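Local coordinates for protein enoyl-CoA hydratase subunit I (Geobacillus kaustophilus, PDB 2PBP) that probably acts as a hydro-lyase of the enoyl-CoA hydratase/isomerase (crotonase) family, adding water to enoyl-CoA thioesters in beta-oxidation, at residues 240-243 with 244-248. Residues are numbered along the deposited sequence; the frame is centred on the assembly and turned at random.
Sequences QKEG and MAAFL
Q240 and M244, one helical turn apart, are joined twice: the backbone N of M244 donates to the O of Q240 at 3.2 Å, and farther out NE2 of Q240 makes a weak hydrogen bond to SD of M244 at 3.4 Å. The amide gets there through a bend: CG lies anti to the backbone N, chi1 166°, and the chain then turns at chi2, -96°, which carries NE2 along the helix toward the sulfur. M244 runs out straight beyond CG to meet it, crossing the glutamine side chain at a slant, with CE of M244 4.1 Å from CG of Q240. Both side chains are buried. They rest on F235 of the preceding loop, and in the second subunit V137 packs on Q240 and I68 on M244, so this is the close-packed face of the helix. Cutting M244 back to an alanine would probably leave NE2 of Q240 without its weak sulfur acceptor and open a gap toward F235 and I68 of the second subunit.

This is the last helix of the crotonase-fold chain, 238-248, packing against the other subunit; the centre of this contact lies about 31 Å from the centre of its own chain. Regular i to i+4 bonds run through it, among them A246 N to E242 O at 2.8 Å and F247 N to G243 O at 3.1 Å.

The solvent side is that of K241, whose side chain makes no contact with 244-248; on the same flank CB of A245 lies 3.4 Å from O of K241, which A245 N also bonds. Another flank is covered by the chain after the helix: E242 sends OE2 past the CB of A246 at 4.1 Å into a salt bridge with R251 and a hydrogen bond from the backbone N of R254, while buried A246 touches R251 and P253.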
ATOM      1  N   GLN A 240      15.698   6.499  15.776  1.00  6.06           N
ATOM      2  CA  GLN A 240      15.144   5.206  16.156  1.00  6.43           C
ATOM      3  C   GLN A 240      15.309   5.033  17.666  1.00  6.24           C
ATOM      4  O   GLN A 240      14.403   4.563  18.353  1.00  7.28           O
ATOM      5  CB  GLN A 240      15.851   4.081  15.396  1.00  6.72           C
ATOM      6  CG  GLN A 240      15.599   2.686  15.945  1.00  7.80           C
ATOM      7  CD  GLN A 240      16.696   2.247  16.891  1.00  9.81           C
ATOM      8  OE1 GLN A 240      17.874   2.299  16.546  1.00 10.48           O
ATOM      9  NE2 GLN A 240      16.316   1.800  18.084  1.00  9.90           N
ATOM     10  N   LYS A 241      16.472   5.418  18.180  1.00  6.38           N
ATOM     11  CA  LYS A 241      16.722   5.327  19.615  1.00  6.60           C
ATOM     12  C   LYS A 241      15.768   6.256  20.369  1.00  7.04           C
ATOM     13  O   LYS A 241      15.190   5.871  21.386  1.00  7.06           O
ATOM     14  CB  LYS A 241      18.170   5.705  19.928  1.00  8.77           C
ATOM     15  CG  LYS A 241      19.183   4.641  19.534  1.00 16.25           C
ATOM     16  CD  LYS A 241      20.591   5.063  19.924  1.00 22.15           C
ATOM     17  CE  LYS A 241      21.575   3.912  19.799  1.00 27.18           C
ATOM     18  NZ  LYS A 241      21.674   3.391  18.412  1.00 30.36           N
ATOM     19  N   GLU A 242      15.610   7.475  19.861  1.00  7.99           N
ATOM     20  CA  GLU A 242      14.725   8.472  20.469  1.00  8.42           C
ATOM     21  C   GLU A 242      13.272   8.000  20.480  1.00  9.55           C
ATOM     22  O   GLU A 242      12.583   8.104  21.499  1.00  8.17           O
ATOM     23  CB  GLU A 242      14.850   9.801  19.709  1.00  9.19           C
ATOM     24  CG  GLU A 242      13.738  10.833  19.943  1.00  8.24           C
ATOM     25  CD  GLU A 242      13.620  11.306  21.383  1.00 11.94           C
ATOM     26  OE1 GLU A 242      14.537  11.049  22.195  1.00  8.10           O
ATOM     27  OE2 GLU A 242      12.599  11.951  21.698  1.00 10.13           O
ATOM     28  N   GLY A 243      12.813   7.474  19.348  1.00  7.59           N
ATOM     29  CA  GLY A 243      11.443   7.002  19.262  1.00  7.29           C
ATOM     30  C   GLY A 243      11.109   5.929  20.283  1.00  9.16           C
ATOM     31  O   GLY A 243      10.051   5.961  20.913  1.00  8.56           O
ATOM     32  N   MET A 244      12.014   4.975  20.457  1.00  9.03           N
ATOM     33  CA  MET A 244      11.775   3.893  21.400  1.00 10.81           C
ATOM     34  C   MET A 244      11.932   4.330  22.855  1.00  9.99           C
ATOM     35  O   MET A 244      11.230   3.828  23.732  1.00 11.05           O
ATOM     36  CB  MET A 244      12.685   2.711  21.065  1.00  9.85           C
ATOM     37  CG  MET A 244      12.399   2.177  19.663  1.00 13.03           C
ATOM     38  SD  MET A 244      13.278   0.687  19.194  1.00 14.30           S
ATOM     39  CE  MET A 244      12.575   0.392  17.562  1.00 12.22           C
ATOM     40  N   ALA A 245      12.833   5.272  23.115  1.00  8.20           N
ATOM     41  CA  ALA A 245      13.011   5.760  24.479  1.00  9.18           C
ATOM     42  C   ALA A 245      11.775   6.580  24.857  1.00 10.87           C
ATOM     43  O   ALA A 245      11.276   6.491  25.979  1.00 10.16           O
ATOM     44  CB  ALA A 245      14.271   6.620  24.583  1.00  7.78           C
ATOM     45  N   ALA A 246      11.283   7.374  23.910  1.00  9.72           N
ATOM     46  CA  ALA A 246      10.104   8.206  24.139  1.00 10.90           C
ATOM     47  C   ALA A 246       8.876   7.342  24.404  1.00 11.87           C
ATOM     48  O   ALA A 246       8.045   7.672  25.249  1.00 13.01           O
ATOM     49  CB  ALA A 246       9.854   9.110  22.933  1.00 10.71           C
ATOM     50  N   PHE A 247       8.759   6.239  23.671  1.00 11.82           N
ATOM     51  CA  PHE A 247       7.626   5.340  23.846  1.00 15.45           C
ATOM     52  C   PHE A 247       7.627   4.734  25.248  1.00 15.14           C
ATOM     53  O   PHE A 247       6.588   4.670  25.906  1.00 14.47           O
ATOM     54  CB  PHE A 247       7.670   4.212  22.818  1.00 17.08           C
ATOM     55  CG  PHE A 247       6.431   3.365  22.806  1.00 22.91           C
ATOM     56  CD1 PHE A 247       5.253   3.847  22.246  1.00 25.00           C
ATOM     57  CD2 PHE A 247       6.435   2.095  23.375  1.00 24.43           C
ATOM     58  CE1 PHE A 247       4.091   3.075  22.253  1.00 26.68           C
ATOM     59  CE2 PHE A 247       5.278   1.316  23.386  1.00 25.84           C
ATOM     60  CZ  PHE A 247       4.106   1.808  22.823  1.00 25.63           C
ATOM     61  N   LEU A 248       8.797   4.283  25.692  1.00 13.96           N
ATOM     62  CA  LEU A 248       8.944   3.678  27.015  1.00 14.26           C
ATOM     63  C   LEU A 248       8.700   4.690  28.129  1.00 14.77           C
ATOM     64  O   LEU A 248       8.147   4.354  29.175  1.00 14.93           O
ATOM     65  CB  LEU A 248      10.346   3.085  27.178  1.00 14.53           C
ATOM     66  CG  LEU A 248      10.702   1.853  26.346  1.00 16.64           C
ATOM     67  CD1 LEU A 248      12.133   1.436  26.652  1.00 18.91           C
ATOM     68  CD2 LEU A 248       9.737   0.717  26.665  1.00 20.34           C
TER